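Local atomic coordinates of periplasmic His/Glu/Gln/Arg/opine family-binding protein (Silicibacter pomeroyi, PDB entry 3I6V), a protein that probably serves as the periplasmic solute-binding component of an amino-acid ABC transporter, and holds a lysine in the cleft between its two lobes. Residues Ser94-Ile108 and Val141-Arg153. Sequence-based numbering, arbitrary orientation.
Sequences SSYVATSDGADLSGI and VRNGEADAVFADR
The carboxylate oxygen OD1 of D147 accepts a hydrogen bond from the backbone N of I108 at 2.8 Å, nearly straight (174°) and on its anti lone pair. In return I108 O receives two weak bonds, from D147 N and A148 N. Aspartate suits this place: with CG beside its backbone N (chi1 -65°), one methylene brings OD1 to I108 N while its own N-H reaches I108 O. Water 1 links T99 N to D147 O. From this end, strands 94-98 and 148-152 run antiparallel, S95 pairing with A151 and V97 with V149 through four backbone bonds. On one face V97 and V149, beta-branched as suits extended strands, lie side by side, V97 CB 3.7 Å from V149 CG1, and V97 also packs on helix 153-162. On the other, CD1 of F150 sits over the centre of the Y96 ring, 3.6 Å from CZ, with the ring planes at 38°; CD1 of L105 covers the opposite face. Flat rings on one face of this non-hydrogen-bonded pair can overlap closely; F150 also stacks on Y120. Replacing Y96 by an alanine would remove the ring between F150 and L105 CD1 and is likely to open a gap there. S95 OG, hydrogen-bonded to D173, lies at the edge of the R153 guanidinium, 3.5 Å from NH1, which forms a salt bridge with D173. Backbone bonds thus set the register, while D147 ties the start of strand 148-152 to its parallel neighbour, strand 108-112.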
loop_
_atom_site.group_PDB
_atom_site.type_symbol
_atom_site.label_atom_id
_atom_site.label_comp_id
_atom_site.label_asym_id
_atom_site.label_seq_id
_atom_site.Cartn_x
_atom_site.Cartn_y
_atom_site.Cartn_z
ATOM N N SER A 94 -4.775 -1.323 10.261
ATOM C CA SER A 94 -5.653 -2.109 9.408
ATOM C C SER A 94 -7.019 -2.174 10.092
ATOM O O SER A 94 -7.104 -2.075 11.339
ATOM C CB SER A 94 -5.084 -3.498 9.221
ATOM O OG SER A 94 -3.882 -3.444 8.471
ATOM N N SER A 95 -8.081 -2.335 9.303
ATOM C CA SER A 95 -9.457 -2.253 9.816
ATOM C C SER A 95 -10.370 -3.189 9.069
ATOM O O SER A 95 -10.058 -3.617 7.948
ATOM C CB SER A 95 -10.029 -0.842 9.655
ATOM O OG SER A 95 -9.178 0.132 10.199
ATOM N N TYR A 96 -11.502 -3.505 9.700
ATOM C CA TYR A 96 -12.543 -4.297 9.070
ATOM C C TYR A 96 -13.610 -3.363 8.513
ATOM O O TYR A 96 -13.968 -2.364 9.138
ATOM C CB TYR A 96 -13.209 -5.269 10.036
ATOM C CG TYR A 96 -12.321 -6.354 10.587
ATOM C CD1 TYR A 96 -11.564 -6.136 11.746
ATOM C CD2 TYR A 96 -12.248 -7.598 9.965
ATOM C CE1 TYR A 96 -10.733 -7.146 12.273
ATOM C CE2 TYR A 96 -11.446 -8.601 10.477
ATOM C CZ TYR A 96 -10.697 -8.368 11.624
ATOM O OH TYR A 96 -9.916 -9.375 12.098
ATOM N N VAL A 97 -14.123 -3.724 7.352
ATOM C CA VAL A 97 -15.252 -2.995 6.750
ATOM C C VAL A 97 -16.329 -3.972 6.331
ATOM O O VAL A 97 -16.037 -5.040 5.811
ATOM C CB VAL A 97 -14.833 -2.074 5.570
ATOM C CG1 VAL A 97 -16.066 -1.702 4.694
ATOM C CG2 VAL A 97 -14.234 -0.813 6.107
ATOM N N ALA A 98 -17.589 -3.592 6.581
ATOM C CA ALA A 98 -18.708 -4.476 6.328
ATOM C C ALA A 98 -19.956 -3.694 5.846
ATOM O O ALA A 98 -19.953 -2.459 5.810
ATOM C CB ALA A 98 -19.033 -5.272 7.626
ATOM N N THR A 99 -21.012 -4.427 5.512
ATOM C CA THR A 99 -22.307 -3.804 5.135
ATOM C C THR A 99 -23.274 -3.615 6.333
ATOM O O THR A 99 -24.278 -2.907 6.214
ATOM C CB THR A 99 -23.013 -4.592 4.021
ATOM O OG1 THR A 99 -23.296 -5.915 4.487
ATOM C CG2 THR A 99 -22.136 -4.691 2.756
ATOM N N SER A 100 -22.979 -4.240 7.478
ATOM C CA SER A 100 -23.760 -4.000 8.713
ATOM C C SER A 100 -22.871 -4.004 9.949
ATOM O O SER A 100 -21.778 -4.570 9.935
ATOM C CB SER A 100 -24.877 -5.029 8.875
ATOM O OG SER A 100 -24.339 -6.310 9.161
ATOM N N ASP A 101 -23.336 -3.360 11.014
ATOM C CA ASP A 101 -22.574 -3.288 12.262
ATOM C C ASP A 101 -22.352 -4.656 12.917
ATOM O O ASP A 101 -21.305 -4.894 13.536
ATOM C CB ASP A 101 -23.201 -2.281 13.224
ATOM C CG ASP A 101 -22.989 -0.832 12.774
ATOM O OD1 ASP A 101 -23.775 0.054 13.183
ATOM O OD2 ASP A 101 -22.032 -0.561 12.007
ATOM N N GLY A 102 -23.300 -5.565 12.728
ATOM C CA GLY A 102 -23.211 -6.892 13.332
ATOM C C GLY A 102 -22.629 -7.940 12.422
ATOM O O GLY A 102 -22.919 -9.133 12.578
ATOM N N ALA A 103 -21.809 -7.515 11.456
ATOM C CA ALA A 103 -21.152 -8.475 10.563
ATOM C C ALA A 103 -20.304 -9.423 11.395
ATOM O O ALA A 103 -19.685 -9.003 12.365
ATOM C CB ALA A 103 -20.279 -7.761 9.522
ATOM N N ASP A 104 -20.308 -10.695 11.013
ATOM C CA ASP A 104 -19.524 -11.711 11.684
ATOM C C ASP A 104 -18.042 -11.679 11.228
ATOM O O ASP A 104 -17.670 -12.253 10.190
ATOM C CB ASP A 104 -20.148 -13.084 11.411
ATOM C CG ASP A 104 -19.391 -14.214 12.063
ATOM O OD1 ASP A 104 -18.550 -13.957 12.959
ATOM O OD2 ASP A 104 -19.620 -15.369 11.652
ATOM N N LEU A 105 -17.208 -11.035 12.039
ATOM C CA LEU A 105 -15.768 -10.922 11.774
ATOM C C LEU A 105 -15.004 -12.232 11.939
ATOM O O LEU A 105 -13.800 -12.279 11.686
ATOM C CB LEU A 105 -15.135 -9.838 12.656
ATOM C CG LEU A 105 -15.757 -8.451 12.613
ATOM C CD1 LEU A 105 -14.871 -7.423 13.334
ATOM C CD2 LEU A 105 -16.074 -8.015 11.151
ATOM N N SER A 106 -15.676 -13.292 12.376
ATOM C CA SER A 106 -15.064 -14.605 12.429
ATOM C C SER A 106 -15.614 -15.465 11.298
ATOM O O SER A 106 -15.325 -16.639 11.202
ATOM C CB SER A 106 -15.270 -15.258 13.804
ATOM O OG SER A 106 -14.526 -14.576 14.803
ATOM N N GLY A 107 -16.412 -14.855 10.421
ATOM C CA GLY A 107 -16.930 -15.578 9.248
ATOM C C GLY A 107 -15.947 -15.557 8.091
ATOM O O GLY A 107 -14.738 -15.875 8.256
ATOM N N ILE A 108 -16.455 -15.196 6.913
ATOM C CA ILE A 108 -15.643 -15.148 5.694
ATOM C C ILE A 108 -15.084 -13.742 5.549
ATOM O O ILE A 108 -15.847 -12.772 5.397
ATOM C CB ILE A 108 -16.453 -15.554 4.442
ATOM C CG1 ILE A 108 -16.780 -17.060 4.508
ATOM C CG2 ILE A 108 -15.665 -15.239 3.192
ATOM C CD1 ILE A 108 -17.980 -17.482 3.677
ATOM N N VAL A 141 -17.485 -7.922 -0.551
ATOM C CA VAL A 141 -18.291 -7.488 0.596
ATOM C C VAL A 141 -19.650 -6.935 0.118
ATOM O O VAL A 141 -20.708 -7.362 0.604
ATOM C CB VAL A 141 -17.550 -6.433 1.431
ATOM C CG1 VAL A 141 -18.483 -5.780 2.458
ATOM C CG2 VAL A 141 -16.342 -7.088 2.145
ATOM N N ARG A 142 -19.594 -6.018 -0.851
ATOM C CA ARG A 142 -20.779 -5.380 -1.421
ATOM C C ARG A 142 -21.777 -6.400 -1.967
ATOM O O ARG A 142 -22.975 -6.240 -1.767
ATOM C CB ARG A 142 -20.380 -4.368 -2.501
ATOM C CG ARG A 142 -21.295 -3.161 -2.554
ATOM C CD ARG A 142 -21.163 -2.472 -3.917
ATOM N NE ARG A 142 -22.320 -1.626 -4.216
ATOM C CZ ARG A 142 -23.263 -1.931 -5.113
ATOM N NH1 ARG A 142 -23.195 -3.064 -5.807
ATOM N NH2 ARG A 142 -24.283 -1.101 -5.307
ATOM N N ASN A 143 -21.278 -7.451 -2.622
ATOM C CA ASN A 143 -22.150 -8.445 -3.235
ATOM C C ASN A 143 -22.481 -9.643 -2.321
ATOM O O ASN A 143 -23.140 -10.598 -2.741
ATOM C CB ASN A 143 -21.576 -8.875 -4.593
ATOM C CG ASN A 143 -21.387 -7.693 -5.541
ATOM O OD1 ASN A 143 -22.184 -6.750 -5.538
ATOM N ND2 ASN A 143 -20.323 -7.727 -6.334
ATOM N N GLY A 144 -22.029 -9.574 -1.062
ATOM C CA GLY A 144 -22.359 -10.591 -0.043
ATOM C C GLY A 144 -21.583 -11.893 -0.076
ATOM O O GLY A 144 -21.879 -12.802 0.695
ATOM N N GLU A 145 -20.591 -12.004 -0.956
ATOM C CA GLU A 145 -19.728 -13.186 -0.973
ATOM C C GLU A 145 -18.850 -13.288 0.302
ATOM O O GLU A 145 -18.410 -14.369 0.677
ATOM C CB GLU A 145 -18.861 -13.245 -2.249
ATOM C CG GLU A 145 -17.652 -14.213 -2.099
ATOM C CD GLU A 145 -16.664 -14.242 -3.285
ATOM O OE1 GLU A 145 -16.814 -13.463 -4.264
ATOM O OE2 GLU A 145 -15.723 -15.070 -3.217
ATOM N N ALA A 146 -18.611 -12.164 0.965
ATOM C CA ALA A 146 -17.815 -12.166 2.180
ATOM C C ALA A 146 -18.473 -11.309 3.247
ATOM O O ALA A 146 -19.077 -10.272 2.946
ATOM C CB ALA A 146 -16.379 -11.668 1.887
ATOM N N ASP A 147 -18.334 -11.744 4.495
ATOM C CA ASP A 147 -18.848 -11.019 5.674
ATOM C C ASP A 147 -18.206 -9.657 5.931
ATOM O O ASP A 147 -18.847 -8.725 6.434
ATOM C CB ASP A 147 -18.718 -11.937 6.914
ATOM C CG ASP A 147 -19.617 -13.171 6.810
ATOM O OD1 ASP A 147 -19.121 -14.326 6.709
ATOM O OD2 ASP A 147 -20.851 -12.962 6.772
ATOM N N ALA A 148 -16.916 -9.541 5.619
ATOM C CA ALA A 148 -16.208 -8.284 5.783
ATOM C C ALA A 148 -14.902 -8.326 4.986
ATOM O O ALA A 148 -14.494 -9.369 4.491
ATOM C CB ALA A 148 -15.921 -8.004 7.274
ATOM N N VAL A 149 -14.270 -7.178 4.869
ATOM C CA VAL A 149 -12.944 -7.086 4.262
ATOM C C VAL A 149 -12.013 -6.541 5.339
ATOM O O VAL A 149 -12.401 -5.641 6.100
ATOM C CB VAL A 149 -12.928 -6.152 3.008
ATOM C CG1 VAL A 149 -13.567 -4.795 3.345
ATOM C CG2 VAL A 149 -11.495 -5.962 2.489
ATOM N N PHE A 150 -10.790 -7.071 5.384
ATOM C CA PHE A 150 -9.753 -6.557 6.294
ATOM C C PHE A 150 -8.628 -5.985 5.435
ATOM O O PHE A 150 -8.035 -6.702 4.637
ATOM C CB PHE A 150 -9.251 -7.711 7.173
ATOM C CG PHE A 150 -8.279 -7.299 8.258
ATOM C CD1 PHE A 150 -8.676 -6.431 9.284
ATOM C CD2 PHE A 150 -6.975 -7.809 8.261
ATOM C CE1 PHE A 150 -7.771 -6.069 10.302
ATOM C CE2 PHE A 150 -6.060 -7.475 9.256
ATOM C CZ PHE A 150 -6.454 -6.599 10.288
ATOM N N ALA A 151 -8.347 -4.697 5.600
ATOM C CA ALA A 151 -7.442 -3.990 4.708
ATOM C C ALA A 151 -6.867 -2.791 5.395
ATOM O O ALA A 151 -7.231 -2.466 6.521
ATOM C CB ALA A 151 -8.221 -3.523 3.407
ATOM N N ASP A 152 -5.988 -2.100 4.691
ATOM C CA ASP A 152 -5.356 -0.910 5.212
ATOM C C ASP A 152 -6.408 0.163 5.444
ATOM O O ASP A 152 -7.284 0.395 4.560
ATOM C CB ASP A 152 -4.356 -0.431 4.190
ATOM C CG ASP A 152 -3.637 0.781 4.617
ATOM O OD1 ASP A 152 -2.664 0.652 5.398
ATOM O OD2 ASP A 152 -4.023 1.869 4.116
ATOM N N ARG A 153 -6.336 0.804 6.615
ATOM C CA ARG A 153 -7.324 1.781 7.018
ATOM C C ARG A 153 -7.325 2.976 6.057
ATOM O O ARG A 153 -8.398 3.503 5.723
ATOM C CB ARG A 153 -7.107 2.279 8.455
ATOM C CG ARG A 153 -8.247 3.228 8.925
ATOM C CD ARG A 153 -8.146 3.662 10.412
ATOM N NE ARG A 153 -9.193 4.645 10.634
ATOM C CZ ARG A 153 -10.452 4.347 10.946
ATOM N NH1 ARG A 153 -10.839 3.087 11.144
ATOM N NH2 ARG A 153 -11.324 5.329 11.095
HETATM O O HOH W 1 -20.787 -7.229 5.264
#